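Local coordinates for invasion protein InvA (Salmonella enterica, PDB 2X49) that takes part in invasion of the intestinal epithelium as an export apparatus protein of the type III secretion system, the chain here being its C-terminal domain, at residues Gln34-Tyr39 / Tyr130-Ala134; Ser101-Phe105 / Leu283-Lys288; Ala138-Asn142 / Gln182-Arg188; Leu236-Ser242 / Val327-Ile333. All coordinates share one frame. Residues are numbered along the deposited sequence.

How the contacts relate
The C-terminal domain of InvA illustrates how distant chain pieces build one body. Contacts 1 and 3, with centres about 12 Å apart, share helix 125-139: contact 1 packs helix 27-39 on it, and contact 3 joins its C-terminal end to that of helix 174-185. Contact 2, about 20 Å from contact 1 centre to centre, brings a loop against strand 102-107 of an antiparallel sheet, while contact 4, about 14 Å from contact 2 centre to centre, pairs strands of a parallel sheet. Along the chain contact 1 closes before contact 3 opens; contact 2 crosses contacts 1 and 4. Lys-288 touches contact 1 through His-131, and Leu-283 and Ile-285 pack on contact 4, so loop 283-288 meets both.

Contact 1. Residues Gln34-Tyr39 / Tyr130-Ala134; sequences QFFIDY and YHCLA
Tyr-130 reaches out from helix 130-134 so that its hydroxyl end overlaps the methylenes of Gln-34, with OH 3.5 Å from Gln-34 CG. Both segments are helical, and their axes pass 11.5 Å apart at a crossing angle of -64°, a spacing wide enough for an aromatic ring to span. The t rotamer of Tyr-130 (chi1 169°) extends the ring across it, and OH donates a 2.7 Å hydrogen bond to Asp-38 OD2. The other carboxylate oxygen, Asp-38 OD1, accepts a 2.9 Å bond from Gln-34 NE2 one turn back, so the two oxygens of the carboxylate have different partners. Deeper in, small Ala-134 receives two rings: its CB lies 4.2 Å from Phe-35 CD1 and 4.1 Å from Tyr-39 CE2. Phe-35 CA and Ala-134 CA are 6.8 Å apart. Tyr-39 OH is hydrogen-bonded to Lys-229. This is aromatic interhelix packing with a polar edge: one hydroxyl-carboxylate bond, whose carboxylate is also bound by Gln-34, borders a mainly apolar seam.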
loop_
_atom_site.group_PDB
_atom_site.type_symbol
_atom_site.label_atom_id
_atom_site.label_comp_id
_atom_site.label_asym_id
_atom_site.label_seq_id
_atom_site.Cartn_x
_atom_site.Cartn_y
_atom_site.Cartn_z
ATOM N N GLN A 34 0.969 -10.920 11.113
ATOM C CA GLN A 34 0.059 -9.781 10.830
ATOM C C GLN A 34 -0.096 -9.556 9.325
ATOM O O GLN A 34 -1.183 -9.216 8.849
ATOM C CB GLN A 34 0.453 -8.489 11.525
ATOM C CG GLN A 34 -0.722 -7.500 11.511
ATOM C CD GLN A 34 -1.957 -8.014 12.290
ATOM O OE1 GLN A 34 -1.835 -8.589 13.370
ATOM N NE2 GLN A 34 -3.154 -7.768 11.750
ATOM N N PHE A 35 0.980 -9.783 8.572
ATOM C CA PHE A 35 0.941 -9.537 7.146
ATOM C C PHE A 35 -0.029 -10.527 6.545
ATOM O O PHE A 35 -0.813 -10.199 5.676
ATOM C CB PHE A 35 2.318 -9.620 6.469
ATOM C CG PHE A 35 2.373 -9.071 5.067
ATOM C CD1 PHE A 35 2.670 -7.755 4.820
ATOM C CD2 PHE A 35 2.104 -9.875 3.979
ATOM C CE1 PHE A 35 2.734 -7.245 3.528
ATOM C CE2 PHE A 35 2.177 -9.323 2.701
ATOM C CZ PHE A 35 2.482 -8.047 2.507
ATOM N N PHE A 36 0.043 -11.744 7.035
ATOM C CA PHE A 36 -0.867 -12.849 6.575
ATOM C C PHE A 36 -2.330 -12.488 6.838
ATOM O O PHE A 36 -3.232 -12.648 5.990
ATOM C CB PHE A 36 -0.491 -14.170 7.181
ATOM C CG PHE A 36 -1.350 -15.291 6.726
ATOM C CD1 PHE A 36 -1.465 -15.553 5.394
ATOM C CD2 PHE A 36 -2.015 -16.067 7.629
ATOM C CE1 PHE A 36 -2.249 -16.581 4.953
ATOM C CE2 PHE A 36 -2.826 -17.088 7.203
ATOM C CZ PHE A 36 -2.932 -17.322 5.855
ATOM N N ILE A 37 -2.556 -11.951 8.007
ATOM C CA ILE A 37 -3.926 -11.530 8.396
ATOM C C ILE A 37 -4.423 -10.451 7.475
ATOM O O ILE A 37 -5.536 -10.481 6.951
ATOM C CB ILE A 37 -3.991 -11.090 9.855
ATOM C CG1 ILE A 37 -3.870 -12.336 10.732
ATOM C CG2 ILE A 37 -5.356 -10.494 10.187
ATOM C CD1 ILE A 37 -3.555 -12.099 12.214
ATOM N N ASP A 38 -3.529 -9.508 7.244
ATOM C CA ASP A 38 -3.871 -8.219 6.598
ATOM C C ASP A 38 -4.027 -8.347 5.088
ATOM O O ASP A 38 -4.827 -7.645 4.472
ATOM C CB ASP A 38 -2.910 -7.079 6.914
ATOM C CG ASP A 38 -3.000 -6.571 8.347
ATOM O OD1 ASP A 38 -3.941 -6.927 9.095
ATOM O OD2 ASP A 38 -2.103 -5.743 8.652
ATOM N N TYR A 39 -3.231 -9.217 4.503
ATOM C CA TYR A 39 -3.125 -9.324 3.031
ATOM C C TYR A 39 -3.441 -10.695 2.439
ATOM O O TYR A 39 -3.660 -10.812 1.207
ATOM C CB TYR A 39 -1.732 -8.859 2.553
ATOM C CG TYR A 39 -1.511 -7.402 2.800
ATOM C CD1 TYR A 39 -2.111 -6.433 2.006
ATOM C CD2 TYR A 39 -0.772 -6.983 3.896
ATOM C CE1 TYR A 39 -1.971 -5.103 2.273
ATOM C CE2 TYR A 39 -0.611 -5.617 4.174
ATOM C CZ TYR A 39 -1.191 -4.700 3.350
ATOM O OH TYR A 39 -1.039 -3.384 3.652
ATOM N N TYR A 130 5.627 -1.526 11.654
ATOM C CA TYR A 130 4.868 -2.569 10.927
ATOM C C TYR A 130 4.189 -1.978 9.690
ATOM O O TYR A 130 4.264 -2.544 8.570
ATOM C CB TYR A 130 3.790 -3.218 11.795
ATOM C CG TYR A 130 2.877 -4.068 10.918
ATOM C CD1 TYR A 130 3.320 -5.252 10.417
ATOM C CD2 TYR A 130 1.598 -3.685 10.622
ATOM C CE1 TYR A 130 2.538 -6.019 9.580
ATOM C CE2 TYR A 130 0.791 -4.449 9.791
ATOM C CZ TYR A 130 1.269 -5.626 9.284
ATOM O OH TYR A 130 0.478 -6.432 8.441
ATOM N N HIS A 131 3.546 -0.834 9.840
ATOM C CA HIS A 131 2.883 -0.190 8.674
ATOM C C HIS A 131 3.863 0.122 7.557
ATOM O O HIS A 131 3.629 -0.187 6.376
ATOM C CB HIS A 131 2.117 1.067 9.080
ATOM C CG HIS A 131 1.247 1.642 8.000
ATOM N ND1 HIS A 131 1.129 2.904 7.540
ATOM C CD2 HIS A 131 0.351 0.885 7.279
ATOM C CE1 HIS A 131 0.164 2.895 6.559
ATOM N NE2 HIS A 131 -0.304 1.667 6.433
ATOM N N CYS A 132 4.983 0.714 7.915
ATOM C CA CYS A 132 6.045 1.059 6.949
ATOM C C CYS A 132 6.464 -0.193 6.178
ATOM O O CYS A 132 6.572 -0.200 4.931
ATOM C CB CYS A 132 7.284 1.596 7.649
ATOM S SG CYS A 132 7.083 3.309 8.126
ATOM N N LEU A 133 6.743 -1.222 6.947
ATOM C CA LEU A 133 7.251 -2.511 6.353
ATOM C C LEU A 133 6.193 -3.137 5.443
ATOM O O LEU A 133 6.458 -3.583 4.312
ATOM C CB LEU A 133 7.667 -3.494 7.420
ATOM C CG LEU A 133 8.927 -3.098 8.139
ATOM C CD1 LEU A 133 9.130 -3.969 9.394
ATOM C CD2 LEU A 133 10.145 -3.293 7.228
ATOM N N ALA A 134 4.970 -3.115 5.938
ATOM C CA ALA A 134 3.871 -3.742 5.182
ATOM C C ALA A 134 3.646 -3.071 3.854
ATOM O O ALA A 134 3.437 -3.739 2.821
ATOM C CB ALA A 134 2.604 -3.757 5.985
#

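Contact 2. Residues Ser101-Phe105 / Leu283-Lys288; sequences SSQYF and LLIAHK
Leu-283 begins an irregular run that passes beside the extended strand 102-105; its O accepts a hydrogen bond (3.2 Å) from a water that in turn accepts one from Gln-103 N (3.0 Å). Leu-284, chi1 m, sets CD2 3.9 Å from Phe-105 CZ, and its O shares a second water with Gln-103 O, at 2.8 and 2.6 Å from that water. Ile-285 turns away. Ala-286 points back in, at the closest register (CA to Ser-102 CA 4.7 Å), and its CB meets Tyr-104 CE1 at 3.3 Å. At His-287, where a 3-10 turn begins, N donates the one direct hydrogen bond, 3.1 Å to Ser-102 OG, which also covers a face of the imidazole. Lys-288 N gives a 3.0 Å bond to a water held by Tyr-104 OH. Waters bridge much of the polar backbone between loop and strand; side chains pack directly. Beyond, Lys-288 NZ reaches His-131 and Glu-128 of helix 125-139, while Leu-283 and Ile-285 pack on Val-239 and Arg-237 of strand 236-240.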
loop_
_atom_site.group_PDB
_atom_site.type_symbol
_atom_site.label_atom_id
_atom_site.label_comp_id
_atom_site.label_asym_id
_atom_site.label_seq_id
_atom_site.Cartn_x
_atom_site.Cartn_y
_atom_site.Cartn_z
ATOM N N SER A 101 8.941 13.832 -0.265
ATOM C CA SER A 101 8.148 14.966 0.283
ATOM C C SER A 101 7.223 14.572 1.422
ATOM O O SER A 101 6.476 15.407 1.962
ATOM C CB SER A 101 7.384 15.725 -0.802
ATOM O OG SER A 101 6.337 14.959 -1.376
ATOM N N SER A 102 7.325 13.324 1.821
ATOM C CA SER A 102 6.562 12.854 2.991
ATOM C C SER A 102 7.294 13.226 4.247
ATOM O O SER A 102 8.494 13.020 4.372
ATOM C CB SER A 102 6.368 11.331 3.042
ATOM O OG SER A 102 5.365 10.888 2.201
ATOM N N GLN A 103 6.517 13.722 5.178
ATOM C CA GLN A 103 7.024 14.096 6.503
ATOM C C GLN A 103 6.328 13.295 7.587
ATOM O O GLN A 103 5.152 12.926 7.486
ATOM C CB GLN A 103 6.870 15.591 6.758
ATOM C CG GLN A 103 7.934 16.524 6.120
ATOM C CD GLN A 103 7.717 17.986 6.498
ATOM O OE1 GLN A 103 8.438 18.452 7.528
ATOM N NE2 GLN A 103 6.872 18.678 5.906
ATOM N N TYR A 104 7.127 12.998 8.598
ATOM C CA TYR A 104 6.674 12.229 9.783
ATOM C C TYR A 104 7.007 12.988 11.048
ATOM O O TYR A 104 8.122 13.428 11.225
ATOM C CB TYR A 104 7.342 10.862 9.818
ATOM C CG TYR A 104 7.120 10.068 8.564
ATOM C CD1 TYR A 104 6.101 9.168 8.473
ATOM C CD2 TYR A 104 7.965 10.222 7.466
ATOM C CE1 TYR A 104 5.895 8.466 7.317
ATOM C CE2 TYR A 104 7.754 9.521 6.294
ATOM C CZ TYR A 104 6.721 8.621 6.245
ATOM O OH TYR A 104 6.425 7.839 5.153
ATOM N N PHE A 105 6.020 13.082 11.930
ATOM C CA PHE A 105 6.103 13.902 13.131
ATOM C C PHE A 105 5.925 13.043 14.364
ATOM O O PHE A 105 4.956 12.300 14.521
ATOM C CB PHE A 105 5.030 15.003 13.070
ATOM C CG PHE A 105 5.241 15.977 11.929
ATOM C CD1 PHE A 105 6.016 17.109 12.091
ATOM C CD2 PHE A 105 4.680 15.729 10.692
ATOM C CE1 PHE A 105 6.239 17.970 11.025
ATOM C CE2 PHE A 105 4.878 16.615 9.629
ATOM C CZ PHE A 105 5.670 17.684 9.785
ATOM N N LEU A 283 2.183 19.105 2.064
ATOM C CA LEU A 283 1.368 18.156 2.906
ATOM C C LEU A 283 2.111 17.732 4.161
ATOM O O LEU A 283 3.331 17.488 4.138
ATOM C CB LEU A 283 0.950 16.899 2.160
ATOM C CG LEU A 283 0.167 17.155 0.894
ATOM C CD1 LEU A 283 -0.212 15.852 0.256
ATOM C CD2 LEU A 283 -1.032 18.026 1.292
ATOM N N LEU A 284 1.350 17.634 5.249
ATOM C CA LEU A 284 1.900 17.259 6.569
ATOM C C LEU A 284 1.486 15.880 7.052
ATOM O O LEU A 284 1.892 15.447 8.162
ATOM C CB LEU A 284 1.507 18.268 7.645
ATOM C CG LEU A 284 1.976 19.690 7.438
ATOM C CD1 LEU A 284 1.546 20.515 8.649
ATOM C CD2 LEU A 284 3.495 19.752 7.277
ATOM N N ILE A 285 0.668 15.237 6.239
ATOM C CA ILE A 285 0.323 13.825 6.419
ATOM C C ILE A 285 1.113 12.978 5.395
ATOM O O ILE A 285 1.114 13.256 4.213
ATOM C CB ILE A 285 -1.185 13.612 6.314
ATOM C CG1 ILE A 285 -1.875 14.413 7.435
ATOM C CG2 ILE A 285 -1.545 12.168 6.406
ATOM C CD1 ILE A 285 -3.354 14.106 7.527
ATOM N N ALA A 286 1.831 11.979 5.894
ATOM C CA ALA A 286 2.666 11.104 5.022
ATOM C C ALA A 286 1.833 10.424 3.957
ATOM O O ALA A 286 0.687 10.083 4.162
ATOM C CB ALA A 286 3.372 10.046 5.842
ATOM N N HIS A 287 2.455 10.202 2.813
ATOM C CA HIS A 287 1.743 9.633 1.658
ATOM C C HIS A 287 1.142 8.277 1.899
ATOM O O HIS A 287 0.068 8.008 1.354
ATOM C CB HIS A 287 2.635 9.599 0.404
ATOM C CG HIS A 287 3.128 10.952 0.021
ATOM N ND1 HIS A 287 4.147 11.154 -0.890
ATOM C CD2 HIS A 287 2.777 12.176 0.481
ATOM C CE1 HIS A 287 4.385 12.453 -0.985
ATOM N NE2 HIS A 287 3.569 13.095 -0.163
ATOM N N LYS A 288 1.803 7.436 2.704
ATOM C CA LYS A 288 1.271 6.076 2.951
ATOM C C LYS A 288 -0.030 6.116 3.707
ATOM O O LYS A 288 -0.751 5.133 3.741
ATOM C CB LYS A 288 2.222 5.147 3.703
ATOM C CG LYS A 288 2.631 5.617 5.025
ATOM C CD LYS A 288 3.557 4.596 5.746
ATOM C CE LYS A 288 3.916 5.067 7.137
ATOM N NZ LYS A 288 2.719 4.900 8.007
HETATM O O HOH W 1 3.969 15.821 0.896
HETATM O O HOH W 2 2.846 12.855 8.725
HETATM O O HOH W 3 3.726 14.302 4.203
HETATM O O HOH W 4 4.745 7.771 3.165
#

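Contact 3. Residues Ala138-Asn142 / Gln182-Arg188; sequences ARNVN and QRLLSER
Two helix C-termini meet here near the middle of the domain, by van der Waals packing without a hydrogen bond between the segments. Helix 125-139 runs out at Asn-140, the first residue to leave helical angles, and the end of helix 174-185 faces it; the closest CA pair is Arg-139 with Ser-186, at 4.3 Å. Ala-138 O makes a CA-H...O contact with Ser-186 CA (3.4 Å), and Ala-138 CB touches Arg-188 CG at 3.8 Å. The second helix is closed by a Schellman motif: Arg-188, with phi 71°, is the C-prime residue, its N bonding to Leu-185 O at 2.9 Å while Val-189 N bonds to Leu-184 O, and Leu-185 to Arg-188 form a type I turn. Val-141, chi1 p, points toward the second helix, CG2 3.8 Å from Leu-185 CD1 and CG1 3.6 Å from Gln-182 O. Gln-182 NE2 is hydrogen-bonded to Phe-145 O. The guanidinium groups of Arg-139 and Arg-188 form salt bridges with Asp-312 and Glu-314 respectively.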
loop_
_atom_site.group_PDB
_atom_site.type_symbol
_atom_site.label_atom_id
_atom_site.label_comp_id
_atom_site.label_asym_id
_atom_site.label_seq_id
_atom_site.Cartn_x
_atom_site.Cartn_y
_atom_site.Cartn_z
ATOM N N ALA A 138 4.159 -5.060 0.408
ATOM C CA ALA A 138 3.014 -5.195 -0.549
ATOM C C ALA A 138 3.474 -4.796 -1.941
ATOM O O ALA A 138 3.210 -5.484 -2.930
ATOM C CB ALA A 138 1.801 -4.327 -0.111
ATOM N N ARG A 139 4.146 -3.669 -2.058
ATOM C CA ARG A 139 4.583 -3.138 -3.359
ATOM C C ARG A 139 5.505 -4.119 -4.094
ATOM O O ARG A 139 5.561 -4.191 -5.333
ATOM C CB ARG A 139 5.281 -1.780 -3.172
ATOM C CG ARG A 139 5.850 -1.114 -4.364
ATOM C CD ARG A 139 6.146 0.338 -3.983
ATOM N NE ARG A 139 7.411 0.570 -3.281
ATOM C CZ ARG A 139 7.529 1.167 -2.097
ATOM N NH1 ARG A 139 6.463 1.585 -1.438
ATOM N NH2 ARG A 139 8.730 1.345 -1.562
ATOM N N ASN A 140 6.232 -4.865 -3.284
ATOM C CA ASN A 140 7.334 -5.734 -3.741
ATOM C C ASN A 140 6.875 -7.198 -3.748
ATOM O O ASN A 140 7.655 -8.141 -3.732
ATOM C CB ASN A 140 8.599 -5.533 -2.893
ATOM C CG ASN A 140 9.367 -4.322 -3.287
ATOM O OD1 ASN A 140 10.103 -4.319 -4.284
ATOM N ND2 ASN A 140 9.290 -3.286 -2.464
ATOM N N VAL A 141 5.570 -7.342 -3.847
ATOM C CA VAL A 141 4.912 -8.658 -3.770
ATOM C C VAL A 141 5.498 -9.711 -4.740
ATOM O O VAL A 141 5.598 -10.897 -4.397
ATOM C CB VAL A 141 3.378 -8.553 -3.974
ATOM C CG1 VAL A 141 3.027 -7.968 -5.310
ATOM C CG2 VAL A 141 2.750 -9.941 -3.807
ATOM N N ASN A 142 5.926 -9.260 -5.901
ATOM C CA ASN A 142 6.409 -10.199 -6.926
ATOM C C ASN A 142 7.703 -10.926 -6.508
ATOM O O ASN A 142 8.125 -11.906 -7.117
ATOM C CB ASN A 142 6.564 -9.529 -8.311
ATOM C CG ASN A 142 5.215 -9.170 -8.974
ATOM O OD1 ASN A 142 4.276 -8.635 -8.201
ATOM N ND2 ASN A 142 5.063 -9.307 -10.198
ATOM N N GLN A 182 -1.366 -10.639 -7.859
ATOM C CA GLN A 182 -0.168 -9.806 -7.699
ATOM C C GLN A 182 -0.474 -8.334 -7.901
ATOM O O GLN A 182 0.036 -7.467 -7.189
ATOM C CB GLN A 182 0.978 -10.224 -8.656
ATOM C CG GLN A 182 1.676 -11.464 -8.353
ATOM C CD GLN A 182 2.684 -11.780 -9.442
ATOM O OE1 GLN A 182 2.427 -11.515 -10.624
ATOM N NE2 GLN A 182 3.833 -12.349 -9.071
ATOM N N ARG A 183 -1.312 -8.076 -8.903
ATOM C CA ARG A 183 -1.655 -6.698 -9.242
ATOM C C ARG A 183 -2.516 -6.049 -8.182
ATOM O O ARG A 183 -2.402 -4.862 -7.907
ATOM C CB ARG A 183 -2.184 -6.578 -10.671
ATOM C CG ARG A 183 -1.086 -6.809 -11.725
ATOM C CD ARG A 183 -1.626 -6.947 -13.165
ATOM N NE ARG A 183 -0.529 -7.214 -14.131
ATOM C CZ ARG A 183 0.315 -6.284 -14.550
ATOM N NH1 ARG A 183 0.163 -5.040 -14.165
ATOM N NH2 ARG A 183 1.303 -6.585 -15.381
ATOM N N LEU A 184 -3.335 -6.847 -7.514
ATOM C CA LEU A 184 -4.158 -6.358 -6.368
ATOM C C LEU A 184 -3.227 -6.033 -5.182
ATOM O O LEU A 184 -3.191 -4.914 -4.693
ATOM C CB LEU A 184 -5.230 -7.360 -5.963
ATOM C CG LEU A 184 -6.312 -7.568 -7.002
ATOM C CD1 LEU A 184 -7.175 -8.748 -6.538
ATOM C CD2 LEU A 184 -7.089 -6.253 -7.199
ATOM N N LEU A 185 -2.378 -6.990 -4.842
ATOM C CA LEU A 185 -1.504 -6.868 -3.667
ATOM C C LEU A 185 -0.540 -5.744 -3.837
ATOM O O LEU A 185 -0.219 -5.061 -2.879
ATOM C CB LEU A 185 -0.761 -8.184 -3.406
ATOM C CG LEU A 185 -1.595 -9.359 -2.919
ATOM C CD1 LEU A 185 -0.946 -10.738 -3.184
ATOM C CD2 LEU A 185 -1.864 -9.199 -1.435
ATOM N N SER A 186 -0.086 -5.514 -5.083
ATOM C CA SER A 186 0.987 -4.527 -5.330
ATOM C C SER A 186 0.451 -3.130 -5.096
ATOM O O SER A 186 1.238 -2.177 -4.984
ATOM C CB SER A 186 1.613 -4.623 -6.754
ATOM O OG SER A 186 0.670 -4.225 -7.723
ATOM N N GLU A 187 -0.865 -3.037 -5.063
ATOM C CA GLU A 187 -1.584 -1.756 -4.816
ATOM C C GLU A 187 -2.259 -1.743 -3.425
ATOM O O GLU A 187 -3.174 -0.951 -3.112
ATOM C CB GLU A 187 -2.586 -1.436 -5.941
ATOM C CG GLU A 187 -1.884 -1.029 -7.266
ATOM C CD GLU A 187 -2.841 -0.323 -8.247
ATOM O OE1 GLU A 187 -3.201 -0.923 -9.304
ATOM O OE2 GLU A 187 -3.300 0.810 -7.974
ATOM N N ARG A 188 -1.786 -2.643 -2.596
ATOM C CA ARG A 188 -2.156 -2.721 -1.166
ATOM C C ARG A 188 -3.587 -3.205 -0.914
ATOM O O ARG A 188 -4.261 -2.887 0.075
ATOM C CB ARG A 188 -1.857 -1.358 -0.493
ATOM C CG ARG A 188 -0.567 -1.433 0.225
ATOM C CD ARG A 188 0.273 -0.151 0.193
ATOM N NE ARG A 188 -0.380 0.799 1.000
ATOM C CZ ARG A 188 -0.181 2.104 0.984
ATOM N NH1 ARG A 188 0.620 2.678 0.110
ATOM N NH2 ARG A 188 -0.861 2.834 1.844
#

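Contact 4. Residues Leu236-Ser242 / Val327-Ile333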
loop_
_atom_site.group_PDB
_atom_site.type_symbol
_atom_site.label_atom_id
_atom_site.label_comp_id
_atom_site.label_asym_id
_atom_site.label_seq_id
_atom_site.Cartn_x
_atom_site.Cartn_y
_atom_site.Cartn_z
ATOM N N LEU A 236 -11.165 8.165 6.370
ATOM C CA LEU A 236 -10.313 8.116 5.181
ATOM C C LEU A 236 -9.743 9.494 4.886
ATOM O O LEU A 236 -10.472 10.467 4.678
ATOM C CB LEU A 236 -11.110 7.608 3.986
ATOM C CG LEU A 236 -10.369 7.356 2.699
ATOM C CD1 LEU A 236 -9.475 6.128 2.855
ATOM C CD2 LEU A 236 -11.353 7.142 1.568
ATOM N N ARG A 237 -8.422 9.573 4.870
ATOM C CA ARG A 237 -7.723 10.836 4.568
ATOM C C ARG A 237 -7.324 10.823 3.107
ATOM O O ARG A 237 -6.674 9.901 2.674
ATOM C CB ARG A 237 -6.493 11.029 5.464
ATOM C CG ARG A 237 -6.825 10.908 6.916
ATOM C CD ARG A 237 -5.650 11.064 7.851
ATOM N NE ARG A 237 -6.187 11.117 9.209
ATOM C CZ ARG A 237 -6.321 10.069 10.014
ATOM N NH1 ARG A 237 -5.892 8.873 9.648
ATOM N NH2 ARG A 237 -6.870 10.223 11.201
ATOM N N ALA A 238 -7.738 11.859 2.393
ATOM C CA ALA A 238 -7.642 11.940 0.923
ATOM C C ALA A 238 -7.207 13.277 0.392
ATOM O O ALA A 238 -7.384 14.314 0.997
ATOM C CB ALA A 238 -9.010 11.578 0.305
ATOM N N VAL A 239 -6.566 13.154 -0.765
ATOM C CA VAL A 239 -6.288 14.254 -1.697
ATOM C C VAL A 239 -7.109 14.016 -2.963
ATOM O O VAL A 239 -7.154 12.934 -3.512
ATOM C CB VAL A 239 -4.784 14.314 -2.022
ATOM C CG1 VAL A 239 -4.498 15.323 -3.148
ATOM C CG2 VAL A 239 -3.952 14.625 -0.754
ATOM N N MET A 240 -7.789 15.044 -3.434
ATOM C CA MET A 240 -8.661 14.891 -4.613
ATOM C C MET A 240 -7.912 15.373 -5.826
ATOM O O MET A 240 -7.201 16.346 -5.763
ATOM C CB MET A 240 -9.935 15.699 -4.411
ATOM C CG MET A 240 -10.963 15.588 -5.541
ATOM S SD MET A 240 -12.607 15.547 -4.822
ATOM C CE MET A 240 -12.380 14.035 -3.894
ATOM N N VAL A 241 -8.071 14.665 -6.914
ATOM C CA VAL A 241 -7.554 15.109 -8.224
ATOM C C VAL A 241 -8.591 16.077 -8.833
ATOM O O VAL A 241 -9.770 15.799 -8.905
ATOM C CB VAL A 241 -7.290 13.918 -9.185
ATOM C CG1 VAL A 241 -6.691 14.405 -10.493
ATOM C CG2 VAL A 241 -6.388 12.856 -8.530
ATOM N N SER A 242 -8.101 17.206 -9.290
ATOM C CA SER A 242 -8.927 18.245 -9.955
ATOM C C SER A 242 -9.410 17.802 -11.309
ATOM O O SER A 242 -8.828 16.970 -11.977
ATOM C CB SER A 242 -8.166 19.560 -10.109
ATOM O OG SER A 242 -7.127 19.434 -11.038
ATOM N N VAL A 327 -14.885 10.914 5.559
ATOM C CA VAL A 327 -13.824 11.227 4.582
ATOM C C VAL A 327 -13.337 12.645 4.787
ATOM O O VAL A 327 -14.101 13.583 4.936
ATOM C CB VAL A 327 -14.311 11.009 3.115
ATOM C CG1 VAL A 327 -13.222 11.329 2.087
ATOM C CG2 VAL A 327 -14.754 9.564 2.886
ATOM N N ASN A 328 -12.032 12.783 4.860
ATOM C CA ASN A 328 -11.407 14.080 5.043
ATOM C C ASN A 328 -10.517 14.387 3.857
ATOM O O ASN A 328 -9.421 13.864 3.743
ATOM C CB ASN A 328 -10.554 14.049 6.315
ATOM C CG ASN A 328 -9.808 15.343 6.553
ATOM O OD1 ASN A 328 -10.116 16.366 5.949
ATOM N ND2 ASN A 328 -8.833 15.310 7.453
ATOM N N VAL A 329 -11.000 15.254 2.980
ATOM C CA VAL A 329 -10.190 15.720 1.839
ATOM C C VAL A 329 -9.329 16.895 2.275
ATOM O O VAL A 329 -9.837 17.957 2.562
ATOM C CB VAL A 329 -11.064 16.173 0.631
ATOM C CG1 VAL A 329 -10.175 16.782 -0.451
ATOM C CG2 VAL A 329 -11.855 15.015 0.069
ATOM N N ILE A 330 -8.026 16.651 2.369
ATOM C CA ILE A 330 -7.063 17.660 2.909
ATOM C C ILE A 330 -6.468 18.609 1.865
ATOM O O ILE A 330 -5.861 19.627 2.179
ATOM C CB ILE A 330 -5.934 17.003 3.730
ATOM C CG1 ILE A 330 -4.966 16.232 2.841
ATOM C CG2 ILE A 330 -6.517 16.129 4.843
ATOM C CD1 ILE A 330 -3.772 15.643 3.633
ATOM N N LYS A 331 -6.734 18.283 0.617
ATOM C CA LYS A 331 -6.108 18.969 -0.511
ATOM C C LYS A 331 -6.636 18.499 -1.857
ATOM O O LYS A 331 -7.001 17.346 -2.014
ATOM C CB LYS A 331 -4.565 18.777 -0.471
ATOM C CG LYS A 331 -3.887 19.720 -1.418
ATOM C CD LYS A 331 -2.794 20.472 -0.785
ATOM C CE LYS A 331 -2.304 21.524 -1.703
ATOM N NZ LYS A 331 -0.881 21.724 -1.434
ATOM N N THR A 332 -6.632 19.427 -2.806
ATOM C CA THR A 332 -6.933 19.113 -4.235
ATOM C C THR A 332 -5.726 19.369 -5.134
ATOM O O THR A 332 -5.031 20.362 -5.003
ATOM C CB THR A 332 -8.145 19.943 -4.746
ATOM O OG1 THR A 332 -9.315 19.598 -4.000
ATOM C CG2 THR A 332 -8.437 19.642 -6.224
ATOM N N ILE A 333 -5.458 18.417 -6.017
ATOM C CA ILE A 333 -4.372 18.564 -7.015
ATOM C C ILE A 333 -4.810 19.356 -8.252
ATOM O O ILE A 333 -5.735 18.958 -8.966
ATOM C CB ILE A 333 -3.772 17.221 -7.438
ATOM C CG1 ILE A 333 -2.988 16.646 -6.262
ATOM C CG2 ILE A 333 -2.853 17.426 -8.646
ATOM C CD1 ILE A 333 -2.610 15.211 -6.393
#
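Five short backbone hydrogen bonds join two parallel strands of a four-stranded parallel sheet in which 327-332 is an outermost strand and 236-240 lies between it and strand 291-294. Asn-328 N donates to Leu-236 O (2.8 Å), and Asn-328 O accepts from Ala-238 N (2.9 Å), the residue bonding to both neighbours of its partner Arg-237 as parallel pairing requires. Ile-330 N then gives a 2.8 Å bond to Ala-238 O. Here the register slips: Ala-238 pairs with Val-329 but Met-240 with Thr-332, so strand 327-332 has one residue more than 236-240 between the two pairs. This is a beta bulge, with Ile-330 at phi/psi -90/-9, after which Met-240 N takes up Lys-331 O (2.8 Å) and Ile-333 N takes up Met-240 O (2.7 Å). Outward from the backbone, Leu-236, Ala-238 and Met-240 share one face with Val-327, Val-329 and Thr-332, and Met-240 CB rests 4.1 Å from Val-329 CG1. Val-239 turns to the other face, where Lys-331 reaches out to a salt bridge with Asp-282, and Asn-328 ND2 binds Glu-235. Ile-333, the last residue of the chain, tucks against Leu-292 and Val-245 and places its CG1 3.7 Å from Val-239 CG1.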